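Local coordinates for protein putative mannose-1-phosphate guanylyl transferase (Thermus thermophilus, PDB 2CU2) that probably transfers a guanylyl group from GTP to mannose 1-phosphate, making GDP-mannose, at residues Leu139-Leu153 / Tyr172-Asn186. Residues are numbered along the deposited sequence; the frame is centred on the assembly and turned at random.
Sequences LRPTRPETEYGYIRL and YAEALEYIRKGYVWN
With CG turned away from the carbonyl carbon in both residues (chi1 -76° in Trp185, -69° in Tyr150), the two side chains run side by side in the same direction, and the indole edge meets a face of the phenol ring in an offset edge-to-face pair. Trp185 NE1 donates in the indole plane to Tyr150 OH (2.9 Å), and that hydroxyl in turn donates to Glu145 O, on a lone pair of the carbonyl. This chain of two hydrogen bonds ties the strand to the 141-148 loop and holds the buried hydroxyl in place.

The loop wraps both indole faces. Pro141 CA sits over the six-membered ring, 3.5 Å from its centroid, a CH-pi contact; from the opposite face comes the edge of Tyr148, nearly perpendicular (86°), with CD2 3.6 Å from Trp185 CE2. The Arg143 guanidinium, steeply tilted to the indole, brings NH1 within 3.4 Å of Trp185 CH2 while gripping Glu145 OE1 side-on through NE and NH2. Across the Tyr150 ring from Trp185 CD1, Tyr178 CD2 packs 3.5 Å from Tyr150 CG, so the ring is held from both faces in an aromatic cluster. Nearer the start of helix 172-180, Ala175 CB meets Pro144 CB at 3.8 Å, and Pro144 CG abuts the Tyr172 ring.

Antiparallel pairing on both flanks, Trp185 N to Leu139 O (2.8 Å) and Ile151 N to Val184 O (2.7 Å), sets strand 184-192 between strands 134-139 and 150-157 of the mixed sheet. A Schellman motif at Gly182 ends helix 172-180, which covers Tyr150, while strand 253-254 adjoins Tyr148 and Trp185.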
# COMPACT_ATOMS: atom_id res chain seq x y z
N LEU A 139 -5.23 -26.07 -24.37
CA LEU A 139 -4.97 -24.71 -24.82
C LEU A 139 -3.51 -24.59 -25.24
O LEU A 139 -2.62 -25.06 -24.54
CB LEU A 139 -5.29 -23.73 -23.69
CG LEU A 139 -6.78 -23.83 -23.34
CD1 LEU A 139 -6.99 -23.62 -21.87
CD2 LEU A 139 -7.56 -22.83 -24.18
N ARG A 140 -3.29 -23.96 -26.39
CA ARG A 140 -1.94 -23.75 -26.90
C ARG A 140 -1.20 -22.88 -25.89
O ARG A 140 -1.65 -21.79 -25.55
CB ARG A 140 -2.00 -23.04 -28.26
CG ARG A 140 -2.54 -23.87 -29.41
CD ARG A 140 -1.61 -25.03 -29.76
NE ARG A 140 -2.13 -25.81 -30.88
CZ ARG A 140 -1.62 -26.97 -31.28
NH1 ARG A 140 -0.57 -27.50 -30.66
NH2 ARG A 140 -2.17 -27.61 -32.30
N PRO A 141 -0.05 -23.36 -25.38
CA PRO A 141 0.74 -22.62 -24.40
C PRO A 141 1.33 -21.33 -24.97
O PRO A 141 1.77 -21.30 -26.11
CB PRO A 141 1.84 -23.61 -24.00
CG PRO A 141 1.27 -24.95 -24.38
CD PRO A 141 0.56 -24.67 -25.66
N THR A 142 1.35 -20.26 -24.17
CA THR A 142 1.92 -19.00 -24.62
C THR A 142 3.23 -18.74 -23.89
O THR A 142 3.95 -17.79 -24.21
CB THR A 142 0.96 -17.81 -24.36
OG1 THR A 142 0.52 -17.83 -23.00
CG2 THR A 142 -0.24 -17.89 -25.28
N ARG A 143 3.54 -19.60 -22.92
CA ARG A 143 4.77 -19.48 -22.14
C ARG A 143 5.05 -20.82 -21.44
O ARG A 143 4.14 -21.61 -21.20
CB ARG A 143 4.61 -18.39 -21.07
CG ARG A 143 3.54 -18.73 -20.04
CD ARG A 143 3.42 -17.69 -18.94
NE ARG A 143 2.52 -18.18 -17.89
CZ ARG A 143 1.20 -18.30 -18.03
NH1 ARG A 143 0.60 -17.95 -19.17
NH2 ARG A 143 0.47 -18.78 -17.03
N PRO A 144 6.33 -21.07 -21.10
CA PRO A 144 6.72 -22.32 -20.44
C PRO A 144 6.26 -22.30 -18.98
O PRO A 144 7.08 -22.26 -18.07
CB PRO A 144 8.25 -22.31 -20.54
CG PRO A 144 8.64 -20.83 -20.59
CD PRO A 144 7.49 -20.19 -21.27
N GLU A 145 4.94 -22.32 -18.76
CA GLU A 145 4.39 -22.29 -17.41
C GLU A 145 4.72 -23.60 -16.69
O GLU A 145 4.43 -24.69 -17.19
CB GLU A 145 2.88 -22.09 -17.46
CG GLU A 145 2.23 -21.96 -16.09
CD GLU A 145 2.94 -20.95 -15.21
OE1 GLU A 145 2.87 -19.74 -15.53
OE2 GLU A 145 3.56 -21.36 -14.22
N THR A 146 5.33 -23.48 -15.52
CA THR A 146 5.72 -24.64 -14.73
C THR A 146 4.66 -25.12 -13.73
O THR A 146 4.78 -26.21 -13.18
CB THR A 146 7.01 -24.36 -13.95
OG1 THR A 146 6.77 -23.34 -12.97
CG2 THR A 146 8.11 -23.88 -14.89
N GLU A 147 3.63 -24.31 -13.50
CA GLU A 147 2.59 -24.69 -12.54
C GLU A 147 1.39 -25.37 -13.17
O GLU A 147 0.48 -25.81 -12.47
CB GLU A 147 2.12 -23.46 -11.76
CG GLU A 147 3.13 -22.96 -10.75
CD GLU A 147 3.62 -24.07 -9.83
OE1 GLU A 147 2.77 -24.75 -9.21
OE2 GLU A 147 4.84 -24.26 -9.72
N TYR A 148 1.37 -25.46 -14.49
CA TYR A 148 0.25 -26.11 -15.17
C TYR A 148 0.56 -27.55 -15.53
O TYR A 148 1.72 -27.98 -15.55
CB TYR A 148 -0.10 -25.38 -16.47
CG TYR A 148 -0.60 -23.97 -16.32
CD1 TYR A 148 -0.95 -23.46 -15.08
CD2 TYR A 148 -0.79 -23.17 -17.45
CE1 TYR A 148 -1.46 -22.16 -14.95
CE2 TYR A 148 -1.30 -21.88 -17.34
CZ TYR A 148 -1.64 -21.39 -16.09
OH TYR A 148 -2.15 -20.12 -15.97
N GLY A 149 -0.49 -28.29 -15.81
CA GLY A 149 -0.34 -29.65 -16.27
C GLY A 149 -0.43 -29.53 -17.78
O GLY A 149 -1.04 -28.58 -18.29
N TYR A 150 0.17 -30.46 -18.50
CA TYR A 150 0.14 -30.45 -19.96
C TYR A 150 -0.46 -31.75 -20.46
O TYR A 150 -0.57 -32.72 -19.72
CB TYR A 150 1.55 -30.28 -20.53
CG TYR A 150 2.17 -28.92 -20.29
CD1 TYR A 150 2.46 -28.47 -19.00
CD2 TYR A 150 2.47 -28.07 -21.37
CE1 TYR A 150 3.02 -27.22 -18.79
CE2 TYR A 150 3.05 -26.82 -21.16
CZ TYR A 150 3.31 -26.40 -19.87
OH TYR A 150 3.84 -25.16 -19.65
N ILE A 151 -0.86 -31.76 -21.74
CA ILE A 151 -1.43 -32.94 -22.36
C ILE A 151 -0.75 -33.24 -23.69
O ILE A 151 -0.51 -32.34 -24.49
CB ILE A 151 -2.93 -32.76 -22.65
CG1 ILE A 151 -3.69 -32.39 -21.37
CG2 ILE A 151 -3.49 -34.05 -23.23
CD1 ILE A 151 -5.16 -32.07 -21.60
N ARG A 152 -0.44 -34.52 -23.93
CA ARG A 152 0.20 -34.94 -25.18
C ARG A 152 -0.91 -35.16 -26.19
O ARG A 152 -1.89 -35.84 -25.89
CB ARG A 152 0.93 -36.27 -25.03
CG ARG A 152 2.00 -36.34 -23.97
CD ARG A 152 2.86 -37.59 -24.21
NE ARG A 152 3.79 -37.86 -23.11
CZ ARG A 152 3.44 -38.45 -21.97
NH1 ARG A 152 2.19 -38.84 -21.77
NH2 ARG A 152 4.35 -38.65 -21.03
N LEU A 153 -0.76 -34.60 -27.38
CA LEU A 153 -1.79 -34.77 -28.40
C LEU A 153 -1.40 -35.78 -29.47
O LEU A 153 -0.27 -35.79 -29.95
CB LEU A 153 -2.09 -33.44 -29.08
CG LEU A 153 -2.64 -32.29 -28.23
CD1 LEU A 153 -2.94 -31.12 -29.17
CD2 LEU A 153 -3.89 -32.73 -27.48
N TYR A 172 11.17 -25.52 -15.58
CA TYR A 172 11.14 -24.51 -16.64
C TYR A 172 11.60 -25.09 -17.99
O TYR A 172 10.96 -24.95 -19.02
CB TYR A 172 11.99 -23.28 -16.24
CG TYR A 172 11.86 -22.19 -17.26
CD1 TYR A 172 10.88 -21.20 -17.11
CD2 TYR A 172 12.77 -22.08 -18.31
CE1 TYR A 172 10.81 -20.13 -18.00
CE2 TYR A 172 12.70 -21.03 -19.21
CZ TYR A 172 11.72 -20.06 -19.07
OH TYR A 172 11.63 -19.01 -19.97
N ALA A 173 12.78 -25.75 -17.95
CA ALA A 173 13.33 -26.30 -19.19
C ALA A 173 12.45 -27.40 -19.79
O ALA A 173 12.34 -27.57 -20.99
CB ALA A 173 14.73 -26.86 -18.90
N GLU A 174 11.84 -28.20 -18.89
CA GLU A 174 10.97 -29.28 -19.36
C GLU A 174 9.71 -28.73 -20.03
O GLU A 174 9.18 -29.28 -20.99
CB GLU A 174 10.63 -30.19 -18.18
CG GLU A 174 11.76 -31.17 -17.88
CD GLU A 174 11.54 -31.88 -16.56
OE1 GLU A 174 12.40 -32.66 -16.17
OE2 GLU A 174 10.51 -31.66 -15.93
N ALA A 175 9.21 -27.61 -19.48
CA ALA A 175 8.04 -26.98 -20.08
C ALA A 175 8.32 -26.53 -21.52
O ALA A 175 7.49 -26.65 -22.42
CB ALA A 175 7.63 -25.78 -19.23
N LEU A 176 9.53 -25.94 -21.71
CA LEU A 176 9.93 -25.54 -23.05
C LEU A 176 9.90 -26.72 -24.03
O LEU A 176 9.50 -26.61 -25.18
CB LEU A 176 11.38 -25.01 -22.99
CG LEU A 176 11.52 -23.57 -22.47
CD1 LEU A 176 12.99 -23.19 -22.29
CD2 LEU A 176 10.95 -22.50 -23.39
N GLU A 177 10.42 -27.87 -23.54
CA GLU A 177 10.44 -29.07 -24.39
C GLU A 177 9.02 -29.55 -24.72
O GLU A 177 8.73 -30.01 -25.81
CB GLU A 177 11.20 -30.19 -23.67
CG GLU A 177 12.70 -30.24 -24.00
CD GLU A 177 12.91 -30.60 -25.45
OE1 GLU A 177 13.71 -29.94 -26.10
OE2 GLU A 177 12.33 -31.58 -25.92
N TYR A 178 8.13 -29.48 -23.69
CA TYR A 178 6.74 -29.86 -23.91
C TYR A 178 6.15 -29.06 -25.08
O TYR A 178 5.44 -29.55 -25.95
CB TYR A 178 5.92 -29.53 -22.65
CG TYR A 178 6.08 -30.50 -21.52
CD1 TYR A 178 6.85 -31.66 -21.65
CD2 TYR A 178 5.44 -30.24 -20.31
CE1 TYR A 178 6.97 -32.54 -20.57
CE2 TYR A 178 5.55 -31.11 -19.24
CZ TYR A 178 6.31 -32.26 -19.36
OH TYR A 178 6.43 -33.14 -18.30
N ILE A 179 6.44 -27.74 -25.04
CA ILE A 179 5.91 -26.85 -26.07
C ILE A 179 6.46 -27.19 -27.46
O ILE A 179 5.74 -27.26 -28.45
CB ILE A 179 6.23 -25.40 -25.67
CG1 ILE A 179 5.50 -25.07 -24.37
CG2 ILE A 179 5.72 -24.44 -26.76
CD1 ILE A 179 5.69 -23.63 -23.91
N ARG A 180 7.79 -27.40 -27.53
CA ARG A 180 8.38 -27.76 -28.82
C ARG A 180 7.71 -29.01 -29.41
O ARG A 180 7.52 -29.13 -30.62
CB ARG A 180 9.88 -28.03 -28.62
CG ARG A 180 10.68 -26.80 -28.20
CD ARG A 180 12.16 -27.12 -27.93
NE ARG A 180 12.87 -25.94 -27.44
CZ ARG A 180 13.57 -26.05 -26.28
NH1 ARG A 180 13.63 -27.20 -25.64
NH2 ARG A 180 14.19 -24.97 -25.80
N LYS A 181 7.40 -29.97 -28.53
CA LYS A 181 6.83 -31.24 -28.99
C LYS A 181 5.32 -31.16 -29.28
O LYS A 181 4.68 -32.15 -29.61
CB LYS A 181 7.05 -32.30 -27.91
CG LYS A 181 8.48 -32.85 -27.90
CD LYS A 181 8.76 -33.67 -26.65
CE LYS A 181 10.15 -34.32 -26.68
NZ LYS A 181 10.69 -34.37 -25.32
N GLY A 182 4.73 -29.97 -29.06
CA GLY A 182 3.33 -29.87 -29.44
C GLY A 182 2.37 -30.13 -28.26
O GLY A 182 1.18 -30.36 -28.43
N TYR A 183 2.94 -30.13 -27.04
CA TYR A 183 2.11 -30.31 -25.85
C TYR A 183 1.21 -29.09 -25.60
O TYR A 183 1.56 -27.96 -25.90
CB TYR A 183 3.03 -30.52 -24.65
CG TYR A 183 3.63 -31.89 -24.71
CD1 TYR A 183 3.91 -32.46 -25.95
CD2 TYR A 183 3.90 -32.59 -23.54
CE1 TYR A 183 4.48 -33.73 -26.01
CE2 TYR A 183 4.46 -33.86 -23.60
CZ TYR A 183 4.75 -34.43 -24.83
OH TYR A 183 5.31 -35.69 -24.90
N VAL A 184 -0.00 -29.34 -25.07
CA VAL A 184 -0.89 -28.23 -24.74
C VAL A 184 -1.25 -28.20 -23.25
O VAL A 184 -1.09 -29.18 -22.53
CB VAL A 184 -2.16 -28.36 -25.59
CG1 VAL A 184 -1.80 -28.29 -27.07
CG2 VAL A 184 -2.86 -29.67 -25.30
N TRP A 185 -1.71 -27.01 -22.79
CA TRP A 185 -2.08 -26.86 -21.38
C TRP A 185 -3.38 -27.60 -21.08
O TRP A 185 -4.34 -27.60 -21.85
CB TRP A 185 -2.27 -25.36 -21.08
CG TRP A 185 -0.99 -24.62 -20.95
CD1 TRP A 185 0.27 -25.13 -20.53
CD2 TRP A 185 -0.82 -23.19 -21.12
NE1 TRP A 185 1.22 -24.15 -20.44
CE2 TRP A 185 0.53 -22.88 -20.82
CE3 TRP A 185 -1.68 -22.15 -21.50
CZ2 TRP A 185 0.98 -21.57 -20.92
CZ3 TRP A 185 -1.24 -20.84 -21.60
CH2 TRP A 185 0.10 -20.55 -21.31
N ASN A 186 -3.39 -28.29 -19.91
CA ASN A 186 -4.63 -28.88 -19.41
C ASN A 186 -5.56 -27.79 -18.87
O ASN A 186 -5.23 -27.08 -17.93
CB ASN A 186 -4.25 -29.85 -18.28
CG ASN A 186 -5.46 -30.62 -17.80
OD1 ASN A 186 -6.57 -30.11 -17.72
ND2 ASN A 186 -5.19 -31.88 -17.41
O HOH W 1 0.19 -30.12 -31.16
O HOH W 2 -3.22 -27.06 -16.02
O HOH W 3 -1.95 -32.63 -17.18
O HOH W 4 1.82 -33.28 -28.61